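Local coordinates for acyltransferase (Actinoplanes teichomyceticus, PDB 4Q38), which transfers long-chain acyl groups from acyl-CoA to the aminosugar of teicoplanin-type glycopeptide antibiotics, at residues Thr20-Leu25 with Arg30-Leu35; Leu25-Arg30 with Trp87-Arg92; Ile97-Gly102 with Lys107-Pro112. All coordinates share one frame; numbering follows the deposited sequence.

Contacts 1 and 2 are nearly one unit: their centres lie about 5 Å apart, they share Leu25 and Arg30, and Leu35 CD2 of contact 1 meets Leu89 CD1 of contact 2 at 3.5 Å. Contact 3, its centre about 18 Å from that of contact 1 and about 15 Å from that of contact 2, uses the end of the same helix 84-98. Trp34 CD1 reaches Pro112 CD at 3.5 Å, joining contact 1 to contact 3. All three lie away from the two bound ligands: the decanoyl aminosugar is held by residues between 157 and 296, and coenzyme A by residues between 193 and 315, in the GNAT-like C-terminal part.

Contact 1 (Thr20-Leu25 with Arg30-Leu35); sequences TVRIAL and RTAAWL
Arg22 lays the aliphatic part of its side chain over the CD1 methyl of Leu35, the two side chains crossing at about a right angle. The closest approach is at the base of the arginine, where CB stands 3.5 Å from Leu35 CD1, and the next carbon, CG, adds to the same patch. With CG swung opposite the backbone N (chi1 -168°), the chain leaves helix 18-25 in the direction of the second helix and keeps its carbons in the gap between them. Further out, Arg22 CG and CD run past Thr31, CG coming within 3.7 Å of Thr31 OG1. That hydroxyl is hydrogen-bonded to the carbonyl O of Glu28, and the approach of the arginine carbons to it is a plain van der Waals contact. Ala32 closes the remaining flank loosely, its CB 4.4 Å from Arg22 CD.

A bend at chi3 (64°) then turns the guanidinium out of this apolar groove. Its NE forms a salt bridge with Glu19 and its NH1 a hydrogen bond to the carbonyl O of Leu27, in the connecting loop; one residue thereby serves as both spacer and polar tie. The buried area is a modest 164 Å², with CA atoms no nearer than 7.1 Å, between Arg22 and Ala32. Helix 84-98 completes the packing of these two consecutive helices and their short connecting loop: Val21 rests on Trp88 of that helix, and Leu35 reaches Leu89 from helix 32-41.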
loop_
_atom_site.group_PDB
_atom_site.type_symbol
_atom_site.label_atom_id
_atom_site.label_comp_id
_atom_site.label_asym_id
_atom_site.label_seq_id
_atom_site.Cartn_x
_atom_site.Cartn_y
_atom_site.Cartn_z
ATOM N N THR A 20 2.895 -24.404 16.340
ATOM C CA THR A 20 3.473 -23.794 17.538
ATOM C C THR A 20 3.606 -22.278 17.356
ATOM O O THR A 20 3.267 -21.507 18.257
ATOM C CB THR A 20 4.831 -24.439 17.901
ATOM O OG1 THR A 20 4.645 -25.848 18.082
ATOM C CG2 THR A 20 5.404 -23.858 19.190
ATOM N N VAL A 21 4.079 -21.869 16.180
ATOM C CA VAL A 21 4.143 -20.455 15.806
ATOM C C VAL A 21 2.746 -19.840 15.874
ATOM O O VAL A 21 2.544 -18.824 16.550
ATOM C CB VAL A 21 4.774 -20.269 14.403
ATOM C CG1 VAL A 21 4.691 -18.822 13.944
ATOM C CG2 VAL A 21 6.222 -20.736 14.405
ATOM N N ARG A 22 1.779 -20.479 15.212
ATOM C CA ARG A 22 0.403 -19.976 15.167
ATOM C C ARG A 22 -0.162 -19.740 16.569
ATOM O O ARG A 22 -0.738 -18.684 16.846
ATOM C CB ARG A 22 -0.508 -20.945 14.404
ATOM C CG ARG A 22 -1.873 -20.359 14.075
ATOM C CD ARG A 22 -2.805 -21.390 13.443
ATOM N NE ARG A 22 -3.125 -22.492 14.354
ATOM C CZ ARG A 22 -4.003 -22.421 15.353
ATOM N NH1 ARG A 22 -4.662 -21.293 15.601
ATOM N NH2 ARG A 22 -4.217 -23.488 16.114
ATOM N N ILE A 23 0.023 -20.733 17.441
ATOM C CA ILE A 23 -0.514 -20.699 18.803
ATOM C C ILE A 23 0.215 -19.656 19.659
ATOM O O ILE A 23 -0.425 -18.866 20.353
ATOM C CB ILE A 23 -0.509 -22.114 19.442
ATOM C CG1 ILE A 23 -1.545 -23.008 18.739
ATOM C CG2 ILE A 23 -0.801 -22.046 20.936
ATOM C CD1 ILE A 23 -1.335 -24.501 18.925
ATOM N N ALA A 24 1.541 -19.637 19.575
ATOM C CA ALA A 24 2.360 -18.649 20.298
ATOM C C ALA A 24 1.972 -17.216 19.962
ATOM O O ALA A 24 1.862 -16.374 20.855
ATOM C CB ALA A 24 3.841 -18.867 20.012
ATOM N N LEU A 25 1.762 -16.938 18.674
ATOM C CA LEU A 25 1.491 -15.571 18.233
ATOM C C LEU A 25 0.023 -15.188 18.368
ATOM O O LEU A 25 -0.332 -14.009 18.253
ATOM C CB LEU A 25 2.001 -15.342 16.801
ATOM C CG LEU A 25 3.503 -15.523 16.560
ATOM C CD1 LEU A 25 3.840 -15.366 15.087
ATOM C CD2 LEU A 25 4.363 -14.582 17.398
ATOM N N ARG A 30 -7.506 -20.172 10.565
ATOM C CA ARG A 30 -7.491 -20.011 9.111
ATOM C C ARG A 30 -6.093 -19.695 8.554
ATOM O O ARG A 30 -5.819 -19.964 7.381
ATOM C CB ARG A 30 -8.511 -18.953 8.672
ATOM C CG ARG A 30 -8.035 -17.518 8.822
ATOM C CD ARG A 30 -9.147 -16.516 8.565
ATOM N NE ARG A 30 -9.979 -16.313 9.753
ATOM C CZ ARG A 30 -9.692 -15.471 10.747
ATOM N NH1 ARG A 30 -8.584 -14.737 10.717
ATOM N NH2 ARG A 30 -10.520 -15.364 11.780
ATOM N N THR A 31 -5.212 -19.143 9.393
ATOM C CA THR A 31 -3.853 -18.792 8.966
ATOM C C THR A 31 -2.946 -20.019 8.816
ATOM O O THR A 31 -1.827 -19.906 8.310
ATOM C CB THR A 31 -3.180 -17.740 9.896
ATOM O OG1 THR A 31 -2.891 -18.322 11.175
ATOM C CG2 THR A 31 -4.067 -16.512 10.075
ATOM N N ALA A 32 -3.438 -21.183 9.243
ATOM C CA ALA A 32 -2.667 -22.430 9.200
ATOM C C ALA A 32 -2.107 -22.774 7.815
ATOM O O ALA A 32 -0.941 -23.170 7.694
ATOM C CB ALA A 32 -3.492 -23.593 9.753
ATOM N N ALA A 33 -2.937 -22.629 6.781
ATOM C CA ALA A 33 -2.523 -22.912 5.401
ATOM C C ALA A 33 -1.333 -22.045 4.991
ATOM O O ALA A 33 -0.356 -22.541 4.425
ATOM C CB ALA A 33 -3.690 -22.711 4.439
ATOM N N TRP A 34 -1.423 -20.749 5.291
ATOM C CA TRP A 34 -0.336 -19.801 5.032
ATOM C C TRP A 34 0.925 -20.215 5.740
ATOM O O TRP A 34 2.011 -20.241 5.152
ATOM C CB TRP A 34 -0.774 -18.400 5.459
ATOM C CG TRP A 34 0.302 -17.338 5.406
ATOM C CD1 TRP A 34 0.854 -16.635 6.478
ATOM C CD2 TRP A 34 0.973 -16.806 4.214
ATOM N NE1 TRP A 34 1.797 -15.738 6.045
ATOM C CE2 TRP A 34 1.919 -15.786 4.698
ATOM C CE3 TRP A 34 0.895 -17.063 2.842
ATOM C CZ2 TRP A 34 2.737 -15.073 3.833
ATOM C CZ3 TRP A 34 1.727 -16.331 1.980
ATOM C CH2 TRP A 34 2.626 -15.364 2.467
ATOM N N LEU A 35 0.788 -20.566 7.011
ATOM C CA LEU A 35 1.934 -20.930 7.840
ATOM C C LEU A 35 2.583 -22.240 7.398
ATOM O O LEU A 35 3.809 -22.381 7.451
ATOM C CB LEU A 35 1.521 -20.969 9.310
ATOM C CG LEU A 35 1.140 -19.595 9.873
ATOM C CD1 LEU A 35 0.474 -19.730 11.232
ATOM C CD2 LEU A 35 2.356 -18.690 9.964
#

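Contact 2 (Leu25-Arg30 with Trp87-Arg92); sequences LGLEER and WWLLER
Leu25 and Leu89 meet through single methyl groups, Leu25 CD1 lying 3.7 Å from Leu89 CD2 as the two side chains pass at a slant. The same CD2 methyl also faces Leu27 CD1, more loosely at 4.4 Å, so one branch of Leu89 serves two leucines, one at the helix end and one in the loop after it. Leu89 sends CG to the side opposite its backbone N (chi1 -170°), toward the loop, and chi2 (64°) then turns CD2 toward Leu25. This is the tight part: Leu38 of helix 32-41 and Phe125 of helix 125-143 also pack on Leu89, while Pro112 touches Leu27.

The rest of the loop behaves quite differently. Glu28 and Arg30 are exposed, and Arg30 NH2 forms only a long, weak ion pair with Glu28 OE2, at 3.8 Å, while Glu28 CB lies over one face of the guanidinium, toward its rim. Leu27 is directed inward just where the chain leaves helix 18-25. There Gly26, with its positive phi of 81°, takes the C-prime place in a pattern that fits a Schellman motif, Leu27 N to Arg22 O and Gly26 N to Ile23 O, the classic way of ending an alpha-helix.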
loop_
_atom_site.group_PDB
_atom_site.type_symbol
_atom_site.label_atom_id
_atom_site.label_comp_id
_atom_site.label_asym_id
_atom_site.label_seq_id
_atom_site.Cartn_x
_atom_site.Cartn_y
_atom_site.Cartn_z
ATOM N N LEU A 25 1.762 -16.938 18.674
ATOM C CA LEU A 25 1.491 -15.571 18.233
ATOM C C LEU A 25 0.023 -15.188 18.368
ATOM O O LEU A 25 -0.332 -14.009 18.253
ATOM C CB LEU A 25 2.001 -15.342 16.801
ATOM C CG LEU A 25 3.503 -15.523 16.560
ATOM C CD1 LEU A 25 3.840 -15.366 15.087
ATOM C CD2 LEU A 25 4.363 -14.582 17.398
ATOM N N GLY A 26 -0.825 -16.179 18.627
ATOM C CA GLY A 26 -2.256 -15.941 18.816
ATOM C C GLY A 26 -3.001 -15.815 17.502
ATOM O O GLY A 26 -4.078 -15.225 17.450
ATOM N N LEU A 27 -2.422 -16.380 16.444
ATOM C CA LEU A 27 -2.989 -16.313 15.095
ATOM C C LEU A 27 -4.168 -17.278 14.922
ATOM O O LEU A 27 -4.151 -18.388 15.461
ATOM C CB LEU A 27 -1.896 -16.573 14.046
ATOM C CG LEU A 27 -0.898 -15.419 13.854
ATOM C CD1 LEU A 27 0.368 -15.885 13.149
ATOM C CD2 LEU A 27 -1.533 -14.236 13.126
ATOM N N GLU A 28 -5.191 -16.843 14.185
ATOM C CA GLU A 28 -6.401 -17.646 13.970
ATOM C C GLU A 28 -6.145 -18.931 13.183
ATOM O O GLU A 28 -5.153 -19.039 12.455
ATOM C CB GLU A 28 -7.503 -16.820 13.299
ATOM C CG GLU A 28 -8.646 -16.428 14.229
ATOM C CD GLU A 28 -8.624 -14.971 14.660
ATOM O OE1 GLU A 28 -7.654 -14.254 14.338
ATOM O OE2 GLU A 28 -9.592 -14.538 15.323
ATOM N N GLU A 29 -7.054 -19.896 13.327
ATOM C CA GLU A 29 -6.920 -21.210 12.690
ATOM C C GLU A 29 -6.820 -21.140 11.168
ATOM O O GLU A 29 -6.125 -21.945 10.558
ATOM C CB GLU A 29 -8.069 -22.136 13.099
ATOM C CG GLU A 29 -8.019 -22.563 14.559
ATOM C CD GLU A 29 -8.857 -23.797 14.846
ATOM O OE1 GLU A 29 -8.263 -24.856 15.150
ATOM O OE2 GLU A 29 -10.104 -23.711 14.760
ATOM N N ARG A 30 -7.506 -20.172 10.565
ATOM C CA ARG A 30 -7.491 -20.011 9.111
ATOM C C ARG A 30 -6.093 -19.695 8.554
ATOM O O ARG A 30 -5.819 -19.964 7.381
ATOM C CB ARG A 30 -8.511 -18.953 8.672
ATOM C CG ARG A 30 -8.035 -17.518 8.822
ATOM C CD ARG A 30 -9.147 -16.516 8.565
ATOM N NE ARG A 30 -9.979 -16.313 9.753
ATOM C CZ ARG A 30 -9.692 -15.471 10.747
ATOM N NH1 ARG A 30 -8.584 -14.737 10.717
ATOM N NH2 ARG A 30 -10.520 -15.364 11.780
ATOM N N TRP A 87 10.341 -14.394 15.020
ATOM C CA TRP A 87 11.498 -14.443 14.129
ATOM C C TRP A 87 11.324 -15.453 13.027
ATOM O O TRP A 87 11.650 -15.171 11.868
ATOM C CB TRP A 87 12.803 -14.696 14.888
ATOM C CG TRP A 87 13.995 -14.209 14.101
ATOM C CD1 TRP A 87 14.784 -14.940 13.219
ATOM C CD2 TRP A 87 14.538 -12.844 14.059
ATOM N NE1 TRP A 87 15.763 -14.150 12.664
ATOM C CE2 TRP A 87 15.670 -12.881 13.120
ATOM C CE3 TRP A 87 14.219 -11.638 14.687
ATOM C CZ2 TRP A 87 16.439 -11.752 12.847
ATOM C CZ3 TRP A 87 15.007 -10.506 14.403
ATOM C CH2 TRP A 87 16.088 -10.566 13.504
ATOM N N TRP A 88 10.804 -16.630 13.377
ATOM C CA TRP A 88 10.489 -17.682 12.404
ATOM C C TRP A 88 9.636 -17.126 11.291
ATOM O O TRP A 88 9.914 -17.342 10.104
ATOM C CB TRP A 88 9.756 -18.819 13.108
ATOM C CG TRP A 88 9.418 -20.025 12.253
ATOM C CD1 TRP A 88 10.162 -21.197 12.113
ATOM C CD2 TRP A 88 8.212 -20.240 11.432
ATOM N NE1 TRP A 88 9.532 -22.081 11.280
ATOM C CE2 TRP A 88 8.358 -21.575 10.833
ATOM C CE3 TRP A 88 7.071 -19.486 11.136
ATOM C CZ2 TRP A 88 7.398 -22.111 9.979
ATOM C CZ3 TRP A 88 6.111 -20.036 10.271
ATOM C CH2 TRP A 88 6.270 -21.319 9.710
ATOM N N LEU A 89 8.604 -16.384 11.679
ATOM C CA LEU A 89 7.643 -15.797 10.740
ATOM C C LEU A 89 8.231 -14.646 9.918
ATOM O O LEU A 89 7.934 -14.513 8.733
ATOM C CB LEU A 89 6.413 -15.322 11.502
ATOM C CG LEU A 89 5.211 -14.912 10.659
ATOM C CD1 LEU A 89 4.668 -16.109 9.895
ATOM C CD2 LEU A 89 4.149 -14.305 11.552
ATOM N N LEU A 90 9.057 -13.824 10.554
ATOM C CA LEU A 90 9.741 -12.723 9.885
ATOM C C LEU A 90 10.646 -13.198 8.745
ATOM O O LEU A 90 10.643 -12.611 7.666
ATOM C CB LEU A 90 10.552 -11.910 10.898
ATOM C CG LEU A 90 11.520 -10.848 10.375
ATOM C CD1 LEU A 90 10.775 -9.691 9.718
ATOM C CD2 LEU A 90 12.403 -10.358 11.519
ATOM N N GLU A 91 11.417 -14.254 8.995
ATOM C CA GLU A 91 12.310 -14.830 7.990
ATOM C C GLU A 91 11.551 -15.348 6.778
ATOM O O GLU A 91 11.918 -15.062 5.639
ATOM C CB GLU A 91 13.099 -16.004 8.582
ATOM C CG GLU A 91 14.144 -15.619 9.605
ATOM C CD GLU A 91 14.964 -16.815 10.042
ATOM O OE1 GLU A 91 14.377 -17.806 10.532
ATOM O OE2 GLU A 91 16.198 -16.753 9.895
ATOM N N ARG A 92 10.509 -16.130 7.042
ATOM C CA ARG A 92 9.728 -16.786 5.992
ATOM C C ARG A 92 8.821 -15.821 5.225
ATOM O O ARG A 92 8.625 -15.988 4.029
ATOM C CB ARG A 92 8.927 -17.958 6.563
ATOM C CG ARG A 92 9.807 -19.177 6.792
ATOM C CD ARG A 92 9.415 -19.986 8.011
ATOM N NE ARG A 92 10.473 -20.951 8.336
ATOM C CZ ARG A 92 11.541 -20.685 9.091
ATOM N NH1 ARG A 92 11.701 -19.488 9.639
ATOM N NH2 ARG A 92 12.455 -21.630 9.308
#

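Contact 3 (Ile97-Gly102 with Lys107-Pro112); sequences IVRHMG and KPRGGP. With SO4 (sulfate ion), chain B.
Charged groups make the closest approach between the two segments: Arg99 NH2 and Arg109 NH2 stand 3.5 Å apart, their guanidinium planes inclined by 26°. Anions on hand probably offset the two positive charges. Glu37 shares its carboxylate between them, forming salt bridges through OE2 with Arg99 NH2 and through OE1 with Arg109 NH1, and a sulfate, probably from the crystallisation liquor, lies near the second arginine. Arg109 NE approaches sulfate O3 at 3.2 Å. A nearly straight hydrogen bond (167°) runs from the backbone N of Lys107 to sulfate O1, 2.7 Å long, while the carbons of the lysine side chain pass alongside the ion.

Turns present these groups. As helix 84-98 gives out, a type I beta turn from Val98 to Met101 places Arg99 and His100 side by side; across from it an inverse gamma turn centred on Pro108 ends at Arg109, whose N bonds to Lys107 O, within the loop that leads on to helix 119-123 of the N-terminal helical region.

Water-mediated bonding joins the two sides. One water sits in the plane of the His100 ring, 2.7 Å from NE2, accepts a hydrogen bond from Arg109 NH2 (3.3 Å) and donates one to sulfate O4 (2.8 Å).

Van der Waals contact is of two kinds. Within 97-102, Arg99 CG, brought back by a chi1 of 69°, lies over the centre of one face of the His100 ring, 3.8 Å above it. Deeper in, and across the contact, Ile97 extends CG1 to 4.4 Å from the backbone carbonyl O of Arg109, while its side chain also packs on Val129 and Leu184.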
loop_
_atom_site.group_PDB
_atom_site.type_symbol
_atom_site.label_atom_id
_atom_site.label_comp_id
_atom_site.label_asym_id
_atom_site.label_seq_id
_atom_site.Cartn_x
_atom_site.Cartn_y
_atom_site.Cartn_z
ATOM N N ILE A 97 8.006 -12.957 0.098
ATOM C CA ILE A 97 7.950 -11.740 -0.723
ATOM C C ILE A 97 9.047 -11.707 -1.796
ATOM O O ILE A 97 8.749 -11.526 -2.989
ATOM C CB ILE A 97 7.959 -10.456 0.145
ATOM C CG1 ILE A 97 6.704 -10.415 1.032
ATOM C CG2 ILE A 97 8.026 -9.203 -0.744
ATOM C CD1 ILE A 97 6.719 -9.328 2.089
ATOM N N VAL A 98 10.303 -11.902 -1.392
ATOM C CA VAL A 98 11.429 -11.789 -2.339
ATOM C C VAL A 98 11.443 -12.874 -3.422
ATOM O O VAL A 98 12.029 -12.674 -4.490
ATOM C CB VAL A 98 12.807 -11.718 -1.652
ATOM C CG1 VAL A 98 12.916 -10.450 -0.816
ATOM C CG2 VAL A 98 13.076 -12.964 -0.808
ATOM N N ARG A 99 10.780 -14.000 -3.156
ATOM C CA ARG A 99 10.627 -15.057 -4.157
ATOM C C ARG A 99 9.822 -14.556 -5.366
ATOM O O ARG A 99 9.910 -15.127 -6.457
ATOM C CB ARG A 99 9.962 -16.298 -3.547
ATOM C CG ARG A 99 8.506 -16.101 -3.172
ATOM C CD ARG A 99 7.818 -17.394 -2.774
ATOM N NE ARG A 99 6.472 -17.152 -2.245
ATOM C CZ ARG A 99 5.671 -18.106 -1.770
ATOM N NH1 ARG A 99 6.072 -19.369 -1.756
ATOM N NH2 ARG A 99 4.466 -17.799 -1.301
ATOM N N HIS A 100 9.034 -13.498 -5.164
ATOM C CA HIS A 100 8.262 -12.881 -6.255
ATOM C C HIS A 100 8.787 -11.541 -6.690
ATOM O O HIS A 100 8.047 -10.745 -7.292
ATOM C CB HIS A 100 6.804 -12.740 -5.845
ATOM C CG HIS A 100 6.099 -14.057 -5.635
ATOM N ND1 HIS A 100 6.157 -15.061 -6.532
ATOM C CD2 HIS A 100 5.297 -14.507 -4.587
ATOM C CE1 HIS A 100 5.422 -16.105 -6.084
ATOM N NE2 HIS A 100 4.897 -15.765 -4.898
ATOM N N MET A 101 10.054 -11.260 -6.388
ATOM C CA MET A 101 10.677 -10.006 -6.804
ATOM C C MET A 101 10.464 -9.786 -8.309
ATOM O O MET A 101 10.764 -10.669 -9.113
ATOM C CB MET A 101 12.170 -10.019 -6.480
ATOM C CG MET A 101 12.877 -8.699 -6.750
ATOM S SD MET A 101 12.328 -7.352 -5.671
ATOM C CE MET A 101 13.034 -7.867 -4.113
ATOM N N GLY A 102 9.920 -8.623 -8.670
ATOM C CA GLY A 102 9.659 -8.274 -10.067
ATOM C C GLY A 102 8.468 -8.984 -10.691
ATOM O O GLY A 102 8.186 -8.802 -11.869
ATOM N N LYS A 107 -0.052 -12.860 -6.537
ATOM C CA LYS A 107 -0.970 -12.148 -5.630
ATOM C C LYS A 107 -0.188 -11.453 -4.506
ATOM O O LYS A 107 0.875 -11.935 -4.102
ATOM C CB LYS A 107 -2.002 -13.109 -5.026
ATOM C CG LYS A 107 -3.034 -13.641 -6.009
ATOM C CD LYS A 107 -3.836 -14.777 -5.389
ATOM C CE LYS A 107 -4.497 -15.631 -6.464
ATOM N NZ LYS A 107 -5.181 -16.812 -5.869
ATOM N N PRO A 108 -0.712 -10.322 -4.003
ATOM C CA PRO A 108 -0.019 -9.525 -2.974
ATOM C C PRO A 108 -0.174 -10.077 -1.544
ATOM O O PRO A 108 -0.860 -9.473 -0.714
ATOM C CB PRO A 108 -0.701 -8.158 -3.087
ATOM C CG PRO A 108 -2.079 -8.454 -3.596
ATOM C CD PRO A 108 -1.926 -9.642 -4.509
ATOM N N ARG A 109 0.481 -11.188 -1.241
ATOM C CA ARG A 109 0.294 -11.819 0.069
ATOM C C ARG A 109 1.393 -11.404 1.053
ATOM O O ARG A 109 2.520 -11.883 0.983
ATOM C CB ARG A 109 0.166 -13.341 -0.085
ATOM C CG ARG A 109 -1.049 -13.749 -0.921
ATOM C CD ARG A 109 -1.329 -15.246 -0.847
ATOM N NE ARG A 109 -0.288 -16.023 -1.514
ATOM C CZ ARG A 109 0.058 -17.268 -1.188
ATOM N NH1 ARG A 109 -0.557 -17.907 -0.193
ATOM N NH2 ARG A 109 1.022 -17.877 -1.864
ATOM N N GLY A 110 1.065 -10.478 1.948
ATOM C CA GLY A 110 2.043 -9.981 2.928
ATOM C C GLY A 110 2.004 -10.738 4.244
ATOM O O GLY A 110 2.859 -10.536 5.115
ATOM N N GLY A 111 1.007 -11.608 4.392
ATOM C CA GLY A 111 0.797 -12.331 5.645
ATOM C C GLY A 111 -0.188 -11.604 6.542
ATOM O O GLY A 111 -0.503 -10.437 6.304
ATOM N N PRO A 112 -0.687 -12.289 7.589
ATOM C CA PRO A 112 -1.679 -11.690 8.477
ATOM C C PRO A 112 -1.074 -10.646 9.422
ATOM O O PRO A 112 0.136 -10.665 9.670
ATOM C CB PRO A 112 -2.179 -12.887 9.291
ATOM C CG PRO A 112 -0.996 -13.796 9.342
ATOM C CD PRO A 112 -0.369 -13.673 7.978
HETATM S S SO4 B . 0.085 -16.521 -6.096
HETATM O O1 SO4 B . -0.607 -15.472 -6.868
HETATM O O2 SO4 B . -0.292 -17.857 -6.610
HETATM O O3 SO4 B . -0.310 -16.442 -4.669
HETATM O O4 SO4 B . 1.542 -16.314 -6.253
HETATM O O HOH W 1 3.094 -17.753 -4.385
#